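Local structure of HTLV-2 integrase catalytic core domain (6QBT) at residues Y24-W29 and V37-K42. The protein probably joins viral DNA to host DNA by strand transfer as part of the retroviral integrase, this chain being its magnesium-binding catalytic core domain. Numbering follows the deposited sequence.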
ATOM      1  N   TYR A  24     -18.781  11.764 -10.619  1.00 31.08           N
ATOM      2  CA  TYR A  24     -18.218  10.717  -9.762  1.00 31.40           C
ATOM      3  C   TYR A  24     -18.658  10.941  -8.324  1.00 33.68           C
ATOM      4  O   TYR A  24     -19.011  12.076  -7.937  1.00 33.31           O
ATOM      5  CB  TYR A  24     -16.690  10.712  -9.835  1.00 30.49           C
ATOM      6  CG  TYR A  24     -16.197  10.293 -11.187  1.00 31.74           C
ATOM      7  CD1 TYR A  24     -16.152  11.203 -12.249  1.00 31.57           C
ATOM      8  CD2 TYR A  24     -15.795   8.980 -11.430  1.00 31.11           C
ATOM      9  CE1 TYR A  24     -15.706  10.817 -13.500  1.00 31.66           C
ATOM     10  CE2 TYR A  24     -15.366   8.589 -12.682  1.00 31.62           C
ATOM     11  CZ  TYR A  24     -15.311   9.508 -13.714  1.00 32.03           C
ATOM     12  OH  TYR A  24     -14.880   9.122 -14.974  1.00 32.76           O
ATOM     13  N   CYS A  25     -18.636   9.847  -7.555  1.00 32.82           N
ATOM     14  CA  CYS A  25     -18.929   9.840  -6.130  1.00 32.32           C
ATOM     15  C   CYS A  25     -17.630   9.668  -5.374  1.00 32.10           C
ATOM     16  O   CYS A  25     -17.034   8.588  -5.357  1.00 34.15           O
ATOM     17  CB  CYS A  25     -19.862   8.682  -5.792  1.00 33.78           C
ATOM     18  SG  CYS A  25     -21.469   8.847  -6.590  1.00 34.84           S
ATOM     19  N   LEU A  26     -17.185  10.751  -4.771  1.00 31.54           N
ATOM     20  CA  LEU A  26     -16.063  10.736  -3.870  1.00 33.39           C
ATOM     21  C   LEU A  26     -16.597  10.302  -2.504  1.00 33.49           C
ATOM     22  O   LEU A  26     -17.394  11.013  -1.883  1.00 35.45           O
ATOM     23  CB  LEU A  26     -15.423  12.126  -3.805  1.00 34.34           C
ATOM     24  CG  LEU A  26     -14.420  12.496  -4.906  1.00 36.06           C
ATOM     25  CD1 LEU A  26     -14.598  11.830  -6.263  1.00 37.02           C
ATOM     26  CD2 LEU A  26     -14.503  13.975  -5.088  1.00 38.14           C
ATOM     27  N   HIS A  27     -16.201   9.115  -2.072  1.00 31.50           N
ATOM     28  CA  HIS A  27     -16.505   8.648  -0.740  1.00 32.21           C
ATOM     29  C   HIS A  27     -15.332   9.091   0.154  1.00 35.13           C
ATOM     30  O   HIS A  27     -14.173   8.669  -0.064  1.00 34.26           O
ATOM     31  CB  HIS A  27     -16.584   7.139  -0.710  1.00 31.64           C
ATOM     32  CG  HIS A  27     -17.741   6.558  -1.438  1.00 32.62           C
ATOM     33  ND1 HIS A  27     -17.828   6.550  -2.816  1.00 35.10           N
ATOM     34  CD2 HIS A  27     -18.826   5.882  -0.986  1.00 32.89           C
ATOM     35  CE1 HIS A  27     -18.942   5.937  -3.176  1.00 31.83           C
ATOM     36  NE2 HIS A  27     -19.567   5.525  -2.088  1.00 32.97           N
ATOM     37  N   VAL A  28     -15.648   9.911   1.156  1.00 33.90           N
ATOM     38  CA  VAL A  28     -14.680  10.637   1.948  1.00 33.84           C
ATOM     39  C   VAL A  28     -14.854  10.255   3.423  1.00 33.89           C
ATOM     40  O   VAL A  28     -15.936  10.349   3.963  1.00 33.62           O
ATOM     41  CB  VAL A  28     -14.902  12.163   1.778  1.00 35.45           C
ATOM     42  CG1 VAL A  28     -14.015  12.982   2.721  1.00 37.18           C
ATOM     43  CG2 VAL A  28     -14.695  12.586   0.328  1.00 35.91           C
ATOM     44  N   TRP A  29     -13.779   9.843   4.073  1.00 32.99           N
ATOM     45  CA  TRP A  29     -13.812   9.601   5.519  1.00 35.54           C
ATOM     46  C   TRP A  29     -12.733  10.453   6.127  1.00 34.41           C
ATOM     47  O   TRP A  29     -11.628  10.531   5.576  1.00 31.40           O
ATOM     48  CB  TRP A  29     -13.513   8.126   5.858  1.00 34.75           C
ATOM     49  CG  TRP A  29     -14.599   7.244   5.446  1.00 34.06           C
ATOM     50  CD1 TRP A  29     -14.690   6.517   4.280  1.00 34.04           C
ATOM     51  CD2 TRP A  29     -15.774   6.991   6.174  1.00 33.17           C
ATOM     52  NE1 TRP A  29     -15.863   5.811   4.262  1.00 33.82           N
ATOM     53  CE2 TRP A  29     -16.551   6.086   5.416  1.00 34.02           C
ATOM     54  CE3 TRP A  29     -16.270   7.454   7.402  1.00 34.83           C
ATOM     55  CZ2 TRP A  29     -17.807   5.640   5.846  1.00 34.03           C
ATOM     56  CZ3 TRP A  29     -17.500   6.997   7.835  1.00 33.09           C
ATOM     57  CH2 TRP A  29     -18.252   6.090   7.066  1.00 32.33           C
ATOM     58  N   VAL A  37      -7.389  11.729   6.256  1.00 33.08           N
ATOM     59  CA  VAL A  37      -8.423  11.553   5.252  1.00 34.63           C
ATOM     60  C   VAL A  37      -8.255  10.284   4.478  1.00 33.84           C
ATOM     61  O   VAL A  37      -7.146   9.940   4.124  1.00 33.98           O
ATOM     62  CB  VAL A  37      -8.348  12.672   4.170  1.00 36.13           C
ATOM     63  CG1 VAL A  37      -9.589  12.665   3.307  1.00 35.26           C
ATOM     64  CG2 VAL A  37      -8.191  14.025   4.837  1.00 39.77           C
ATOM     65  N   SER A  38      -9.382   9.676   4.120  1.00 33.54           N
ATOM     66  CA  SER A  38      -9.467   8.752   2.990  1.00 32.92           C
ATOM     67  C   SER A  38     -10.496   9.234   1.965  1.00 33.26           C
ATOM     68  O   SER A  38     -11.564   9.715   2.329  1.00 34.27           O
ATOM     69  CB  SER A  38      -9.900   7.374   3.455  1.00 32.96           C
ATOM     70  OG  SER A  38      -9.920   6.466   2.367  1.00 35.87           O
ATOM     71  N   VAL A  39     -10.198   9.051   0.687  1.00 33.80           N
ATOM     72  CA  VAL A  39     -11.162   9.337  -0.344  1.00 37.15           C
ATOM     73  C   VAL A  39     -11.049   8.262  -1.382  1.00 35.70           C
ATOM     74  O   VAL A  39      -9.943   7.922  -1.766  1.00 37.64           O
ATOM     75  CB  VAL A  39     -10.961  10.753  -0.976  1.00 42.57           C
ATOM     76  CG1 VAL A  39      -9.497  11.084  -1.152  1.00 47.03           C
ATOM     77  CG2 VAL A  39     -11.682  10.898  -2.326  1.00 43.75           C
ATOM     78  N   SER A  40     -12.195   7.752  -1.839  1.00 34.75           N
ATOM     79  CA  SER A  40     -12.258   6.798  -2.920  1.00 34.52           C
ATOM     80  C   SER A  40     -13.153   7.355  -3.991  1.00 36.21           C
ATOM     81  O   SER A  40     -14.280   7.779  -3.698  1.00 34.43           O
ATOM     82  CB  SER A  40     -12.868   5.499  -2.442  1.00 35.06           C
ATOM     83  OG  SER A  40     -12.076   4.953  -1.428  1.00 37.36           O
ATOM     84  N   CYS A  41     -12.658   7.341  -5.228  1.00 35.58           N
ATOM     85  CA  CYS A  41     -13.427   7.769  -6.365  1.00 36.07           C
ATOM     86  C   CYS A  41     -14.190   6.537  -6.893  1.00 36.85           C
ATOM     87  O   CYS A  41     -13.600   5.525  -7.225  1.00 38.48           O
ATOM     88  CB  CYS A  41     -12.523   8.371  -7.430  1.00 35.67           C
ATOM     89  SG  CYS A  41     -13.451   9.083  -8.819  1.00 41.20           S
ATOM     90  N   LYS A  42     -15.507   6.632  -6.918  1.00 35.67           N
ATOM     91  CA  LYS A  42     -16.374   5.568  -7.352  1.00 34.93           C
ATOM     92  C   LYS A  42     -17.329   6.173  -8.359  1.00 35.36           C
ATOM     93  O   LYS A  42     -17.550   7.379  -8.348  1.00 33.78           O
ATOM     94  CB  LYS A  42     -17.188   5.015  -6.166  1.00 35.95           C
ATOM     95  CG  LYS A  42     -16.392   4.436  -5.006  1.00 35.11           C
ATOM     96  CD  LYS A  42     -15.637   3.184  -5.432  1.00 34.23           C
ATOM     97  CE  LYS A  42     -15.005   2.491  -4.228  1.00 36.23           C
ATOM     98  NZ  LYS A  42     -14.242   1.264  -4.612  1.00 35.86           N
TER
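H27 and S40 bond to each other through both backbone amides, at the middle of an antiparallel beta hairpin whose strand 37-42 is the outermost strand, within this chain, of the RNase H-like integrase core sheet. H27 N to S40 O and S40 N to H27 O are each 2.8 Å. The same reciprocal bonding joins C25 to K42 and W29 to S38, and the strand directions differ by 161°. At the non-hydrogen-bonded positions CA-H groups approach carbonyls instead, V39 CA lying 3.1 Å from H27 O.

Above and below this backbone the two faces differ. On one, K42 crosses the H27 imidazole at about a right angle, its CG 3.4 Å from H27 ND1. A bend at chi2 turns the rest of the lysine chain away. H27 ND1 also makes a weak bond to C25 O within its own strand. Helix 47-61 lies against this face, where K42 NZ bonds S52 OG, S40 OG bonds Q56 OE1 and the W29 and F54 rings meet.

The other face carries L26, V28, V39 and C41. L26 and V39 run side by side, L26 CG to V39 CG2 being 4.1 Å, and V39 and C41 also touch L136 and I132 of helix 128-142. Strand 9-19 flanks 24-29, with V28 bonded through its backbone to the magnesium ligand D13. With SG anti to its backbone N (chi1 -174°), C41 reaches Y24 obliquely, 49° off the ring normal, its SG 3.5 Å from Y24 CD2.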